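Local atomic coordinates of CurF (Lyngbya majuscula, PDB entry 2Q35), a protein that probably decarboxylates an acyl intermediate during polyketide chain beta-branching, as the crotonase-fold ECH2 decarboxylase domain of a larger assembly-line protein. Residues G12-T17 against K49-T54; A95-H100 against V115-E120. The protein carries 1 engineered substitution. One frame throughout, in Å; residues are numbered along the deposited sequence.

Contact 1: residues G12-T17 against K49-T54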
loop_
_atom_site.group_PDB
_atom_site.type_symbol
_atom_site.label_atom_id
_atom_site.label_comp_id
_atom_site.label_asym_id
_atom_site.label_seq_id
_atom_site.Cartn_x
_atom_site.Cartn_y
_atom_site.Cartn_z
ATOM N N GLY A 12 -13.038 26.653 13.538
ATOM C CA GLY A 12 -11.905 25.946 14.148
ATOM C C GLY A 12 -10.791 25.566 13.181
ATOM O O GLY A 12 -9.819 24.929 13.562
ATOM N N VAL A 13 -10.917 25.948 11.907
ATOM C CA VAL A 13 -9.839 25.695 10.937
ATOM C C VAL A 13 -8.897 26.899 10.951
ATOM O O VAL A 13 -9.345 28.074 10.887
ATOM C CB VAL A 13 -10.408 25.480 9.492
ATOM C CG1 VAL A 13 -9.306 25.177 8.512
ATOM C CG2 VAL A 13 -11.387 24.327 9.485
ATOM N N VAL A 14 -7.602 26.630 11.023
ATOM C CA VAL A 14 -6.603 27.720 11.007
ATOM C C VAL A 14 -5.534 27.469 9.963
ATOM O O VAL A 14 -5.346 26.343 9.528
ATOM C CB VAL A 14 -5.975 27.992 12.407
ATOM C CG1 VAL A 14 -7.065 28.243 13.414
ATOM C CG2 VAL A 14 -5.091 26.841 12.811
ATOM N N GLN A 15 -4.873 28.532 9.532
ATOM C CA GLN A 15 -3.846 28.409 8.529
ATOM C C GLN A 15 -2.530 28.940 9.070
ATOM O O GLN A 15 -2.476 30.050 9.605
ATOM C CB GLN A 15 -4.286 29.173 7.254
ATOM C CG GLN A 15 -3.299 29.049 6.082
ATOM C CD GLN A 15 -3.789 29.808 4.846
ATOM O OE1 GLN A 15 -4.961 29.713 4.506
ATOM N NE2 GLN A 15 -2.908 30.591 4.214
ATOM N N ILE A 16 -1.468 28.140 8.923
ATOM C CA ILE A 16 -0.102 28.577 9.254
ATOM C C ILE A 16 0.642 28.714 7.941
ATOM O O ILE A 16 0.784 27.737 7.201
ATOM C CB ILE A 16 0.609 27.567 10.166
ATOM C CG1 ILE A 16 -0.088 27.530 11.545
ATOM C CG2 ILE A 16 2.094 27.924 10.310
ATOM C CD1 ILE A 16 0.477 26.457 12.570
ATOM N N THR A 17 1.088 29.931 7.648
ATOM C CA THR A 17 1.639 30.266 6.349
ATOM C C THR A 17 3.083 30.624 6.517
ATOM O O THR A 17 3.404 31.560 7.246
ATOM C CB THR A 17 0.888 31.487 5.738
ATOM O OG1 THR A 17 -0.506 31.175 5.693
ATOM C CG2 THR A 17 1.378 31.802 4.332
ATOM N N LYS A 49 -9.331 23.189 15.581
ATOM C CA LYS A 49 -9.582 21.785 15.277
ATOM C C LYS A 49 -8.755 21.224 14.118
ATOM O O LYS A 49 -8.539 20.011 14.056
ATOM C CB LYS A 49 -11.072 21.527 14.947
ATOM C CG LYS A 49 -12.047 21.800 16.056
ATOM C CD LYS A 49 -13.406 21.470 15.478
ATOM C CE LYS A 49 -14.493 21.454 16.487
ATOM N NZ LYS A 49 -15.766 21.200 15.789
ATOM N N VAL A 50 -8.391 22.081 13.155
ATOM C CA VAL A 50 -7.634 21.633 11.943
ATOM C C VAL A 50 -6.618 22.701 11.613
ATOM O O VAL A 50 -6.944 23.891 11.642
ATOM C CB VAL A 50 -8.572 21.398 10.701
ATOM C CG1 VAL A 50 -7.768 20.890 9.506
ATOM C CG2 VAL A 50 -9.693 20.409 11.010
ATOM N N VAL A 51 -5.379 22.296 11.337
ATOM C CA VAL A 51 -4.342 23.231 10.893
ATOM C C VAL A 51 -4.072 23.010 9.392
ATOM O O VAL A 51 -3.895 21.863 8.965
ATOM C CB VAL A 51 -3.031 22.958 11.632
ATOM C CG1 VAL A 51 -1.897 23.773 10.992
ATOM C CG2 VAL A 51 -3.169 23.278 13.112
ATOM N N ILE A 52 -4.084 24.084 8.599
ATOM C CA ILE A 52 -3.615 24.019 7.226
ATOM C C ILE A 52 -2.242 24.662 7.182
ATOM O O ILE A 52 -2.101 25.866 7.475
ATOM C CB ILE A 52 -4.609 24.753 6.286
ATOM C CG1 ILE A 52 -5.970 24.033 6.371
ATOM C CG2 ILE A 52 -4.094 24.738 4.817
ATOM C CD1 ILE A 52 -7.042 24.654 5.547
ATOM N N LEU A 53 -1.232 23.874 6.833
ATOM C CA LEU A 53 0.136 24.392 6.710
ATOM C C LEU A 53 0.457 24.658 5.241
ATOM O O LEU A 53 0.318 23.783 4.402
ATOM C CB LEU A 53 1.123 23.365 7.269
ATOM C CG LEU A 53 2.618 23.693 7.210
ATOM C CD1 LEU A 53 2.988 24.976 7.976
ATOM C CD2 LEU A 53 3.460 22.491 7.723
ATOM N N THR A 54 0.926 25.858 4.940
ATOM C CA THR A 54 1.151 26.208 3.531
ATOM C C THR A 54 2.351 27.158 3.409
ATOM O O THR A 54 2.868 27.674 4.415
ATOM C CB THR A 54 -0.140 26.763 2.889
ATOM O OG1 THR A 54 -0.054 26.669 1.457
ATOM C CG2 THR A 54 -0.416 28.221 3.305
#

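Contact 2: residues A95-H100 against V115-E120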
loop_
_atom_site.group_PDB
_atom_site.type_symbol
_atom_site.label_atom_id
_atom_site.label_comp_id
_atom_site.label_asym_id
_atom_site.label_seq_id
_atom_site.Cartn_x
_atom_site.Cartn_y
_atom_site.Cartn_z
ATOM N N ALA A 95 -1.265 19.572 4.782
ATOM C CA ALA A 95 -0.138 20.303 4.200
ATOM C C ALA A 95 -0.577 20.695 2.802
ATOM O O ALA A 95 -0.697 19.828 1.937
ATOM C CB ALA A 95 1.080 19.437 4.103
ATOM N N ALA A 96 -0.786 21.978 2.616
ATOM C CA ALA A 96 -1.203 22.496 1.290
ATOM C C ALA A 96 0.064 22.930 0.561
ATOM O O ALA A 96 0.549 24.056 0.715
ATOM C CB ALA A 96 -2.193 23.665 1.442
ATOM N N MET A 97 0.658 21.991 -0.161
ATOM C CA MET A 97 1.946 22.235 -0.778
ATOM C C MET A 97 1.679 22.876 -2.155
ATOM O O MET A 97 1.737 22.208 -3.186
ATOM C CB MET A 97 2.755 20.952 -0.867
ATOM C CG MET A 97 2.977 20.303 0.492
ATOM S SD MET A 97 4.307 19.059 0.495
ATOM C CE MET A 97 3.848 18.060 -0.926
ATOM N N GLN A 98 1.403 24.173 -2.117
ATOM C CA GLN A 98 1.037 24.928 -3.344
ATOM C C GLN A 98 2.251 25.226 -4.219
ATOM O O GLN A 98 2.110 25.670 -5.376
ATOM C CB GLN A 98 0.284 26.218 -2.964
ATOM C CG GLN A 98 1.121 27.505 -2.745
ATOM C CD GLN A 98 2.297 27.363 -1.780
ATOM O OE1 GLN A 98 2.257 26.590 -0.801
ATOM N NE2 GLN A 98 3.365 28.101 -2.063
ATOM N N GLY A 99 3.428 25.070 -3.628
ATOM C CA GLY A 99 4.722 25.285 -4.268
ATOM C C GLY A 99 5.671 24.105 -4.145
ATOM O O GLY A 99 5.274 22.999 -3.762
ATOM N N HIS A 100 6.930 24.334 -4.506
ATOM C CA HIS A 100 7.893 23.258 -4.579
ATOM C C HIS A 100 8.178 22.786 -3.153
ATOM O O HIS A 100 8.070 23.564 -2.197
ATOM C CB HIS A 100 9.211 23.766 -5.138
ATOM C CG HIS A 100 9.085 24.493 -6.441
ATOM N ND1 HIS A 100 8.559 23.908 -7.572
ATOM C CD2 HIS A 100 9.478 25.735 -6.804
ATOM C CE1 HIS A 100 8.606 24.773 -8.574
ATOM N NE2 HIS A 100 9.147 25.894 -8.131
ATOM N N VAL A 115 -2.236 15.653 2.656
ATOM C CA VAL A 115 -1.248 16.377 1.856
ATOM C C VAL A 115 -1.918 16.682 0.517
ATOM O O VAL A 115 -2.631 15.833 -0.036
ATOM C CB VAL A 115 0.025 15.547 1.616
ATOM C CG1 VAL A 115 1.084 16.349 0.884
ATOM C CG2 VAL A 115 0.599 15.027 2.975
ATOM N N VAL A 116 -1.708 17.906 0.033
ATOM C CA VAL A 116 -2.203 18.313 -1.312
ATOM C C VAL A 116 -0.999 18.849 -2.089
ATOM O O VAL A 116 -0.215 19.670 -1.573
ATOM C CB VAL A 116 -3.282 19.411 -1.242
ATOM C CG1 VAL A 116 -3.881 19.649 -2.655
ATOM C CG2 VAL A 116 -4.395 19.036 -0.264
ATOM N N PHE A 117 -0.855 18.405 -3.352
ATOM C CA PHE A 117 0.309 18.755 -4.171
ATOM C C PHE A 117 -0.185 19.650 -5.307
ATOM O O PHE A 117 -1.364 19.549 -5.672
ATOM C CB PHE A 117 0.895 17.518 -4.866
ATOM C CG PHE A 117 1.651 16.583 -3.954
ATOM C CD1 PHE A 117 3.030 16.490 -4.049
ATOM C CD2 PHE A 117 0.967 15.755 -3.087
ATOM C CE1 PHE A 117 3.756 15.595 -3.202
ATOM C CE2 PHE A 117 1.666 14.877 -2.249
ATOM C CZ PHE A 117 3.059 14.804 -2.322
ATOM N N SER A 118 0.713 20.499 -5.807
ATOM C CA SER A 118 0.468 21.349 -7.007
ATOM C C SER A 118 0.923 20.607 -8.260
ATOM O O SER A 118 2.036 20.075 -8.328
ATOM C CB SER A 118 1.257 22.656 -6.859
ATOM O OG SER A 118 1.494 23.283 -8.127
ATOM N N GLN A 119 0.101 20.664 -9.312
ATOM C CA GLN A 119 0.425 20.034 -10.575
ATOM C C GLN A 119 1.704 20.571 -11.193
ATOM O O GLN A 119 2.459 19.818 -11.793
ATOM C CB GLN A 119 -0.705 20.267 -11.581
ATOM C CG GLN A 119 -1.969 19.492 -11.336
ATOM C CD GLN A 119 -3.142 19.968 -12.232
ATOM O OE1 GLN A 119 -4.257 19.433 -12.154
ATOM N NE2 GLN A 119 -2.894 20.979 -13.060
ATOM N N GLU A 120 1.932 21.871 -11.039
ATOM C CA GLU A 120 3.006 22.578 -11.749
ATOM C C GLU A 120 4.331 22.601 -10.994
ATOM O O GLU A 120 5.385 22.863 -11.584
ATOM C CB GLU A 120 2.583 24.026 -12.041
ATOM C CG GLU A 120 1.387 24.186 -12.986
ATOM C CD GLU A 120 0.033 24.058 -12.289
ATOM O OE1 GLU A 120 -0.003 23.861 -11.049
ATOM O OE2 GLU A 120 -1.001 24.150 -13.000
#

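Contact 1: residues G12-T17 against K49-T54
Q15 and I52 face each other as a parallel bridge between strands 13-17 and 50-54, the two strands of a beta-alpha-beta unit of the crotonase fold whose crossover contains helix 29-44. Four inter-strand bonds, from V14 N to V50 O, I52 N to V14 O, I16 N to I52 O and T54 N to I16 O, hold the register. At the start, G12 O accepts from two donors, K49 N at 2.7 Å and V50 N at 3.2 Å, so one carbonyl just ahead of strand 13-17 grips both the last residue before strand 50-54 and the first residue in it. G12, which has no side chain, adopts a positive phi of 88° where its carbonyl turns to the second segment.

V13, Q15, V50, I52 and T54 turn to the face packed by helix 178-192; there V13 CG1 meets I52 CD1 at 3.8 Å. On the other face, facing helix 29-44, I16 divides its branches: CD1 reaches V51 CG1 (3.9 Å), while CG2 touches L53 CD1.

The side chain of Q15 runs extended, with CG anti to the backbone N (chi1 -177°). Its CB and CG pass I52 O, the latter at 3.7 Å, and CG and CD then pass across T54 CG2 at an oblique angle. At the tip Q15 OE1 accepts from Q186 NE2 of helix 178-192, whereas Q15 NE2 lies 3.6 Å from T54 CG2. Q15 NE2 also donates to T17 OG1 at 2.9 Å, with the hydroxyl oxygen only 15° out of the amide plane.

Contact 2: residues A95-H100 against V115-E120
The ring of F117 carries the terminal methyl of M97 over one face, with CE 3.6 Å from the ring centroid and displaced toward the rim, nearest CE1. This is a CH-pi contact within a Met-aromatic pair; SD stands farther back, 5.3 Å from the same centroid. The ring also meets Y123 edge-to-face, and V175 touches the F117 side chain. M97 reaches the ring through a bend at its last torsion (chi3 -50°), and M97 CE also rests on V115 CG1 at 3.7 Å, filling the angle between valine and phenylalanine on their shared face of the sheet.

The backbones run parallel. V116 N donates to A95 O, and M97 N donates to V116 O at 2.9 Å, the second bond being more bent (145° at the hydrogen). Beyond M97, the centre of an inverse gamma turn, the chains part: S118 CB lies 3.5 Å from Q98 O, and Y123 OH is hydrogen-bonded to both M97 O and S118 N, bridging the widening gap. S118 OG, also bonded to S121 OG, accepts from E120 N. That ST turn follows the end of strand 114-118. Strands 93-97 and 114-118 are neighbouring parallel strands of the central sheet of the crotonase fold.

How the contacts relate
From the N terminus, the chain lays down strand 13-18, crosses through helix 29-44 and returns in strand 50-54, where contact 1 closes a loop of 31 residues. Contact 2 opens only later, with strand 93-97, and closes a shorter loop containing helix 104-110 when strand 114-118 arrives. The two are therefore in series, neither nested nor crossed. In space they are adjoining parts of one sheet, because strands 50-54 and 93-97 are neighbours: L53 O and A96 N probably hydrogen-bond at 2.8 Å, and I52 CG2 packs on A96 CB. Together they join four consecutive parallel strands, with helix 178-192 lying against both contacts.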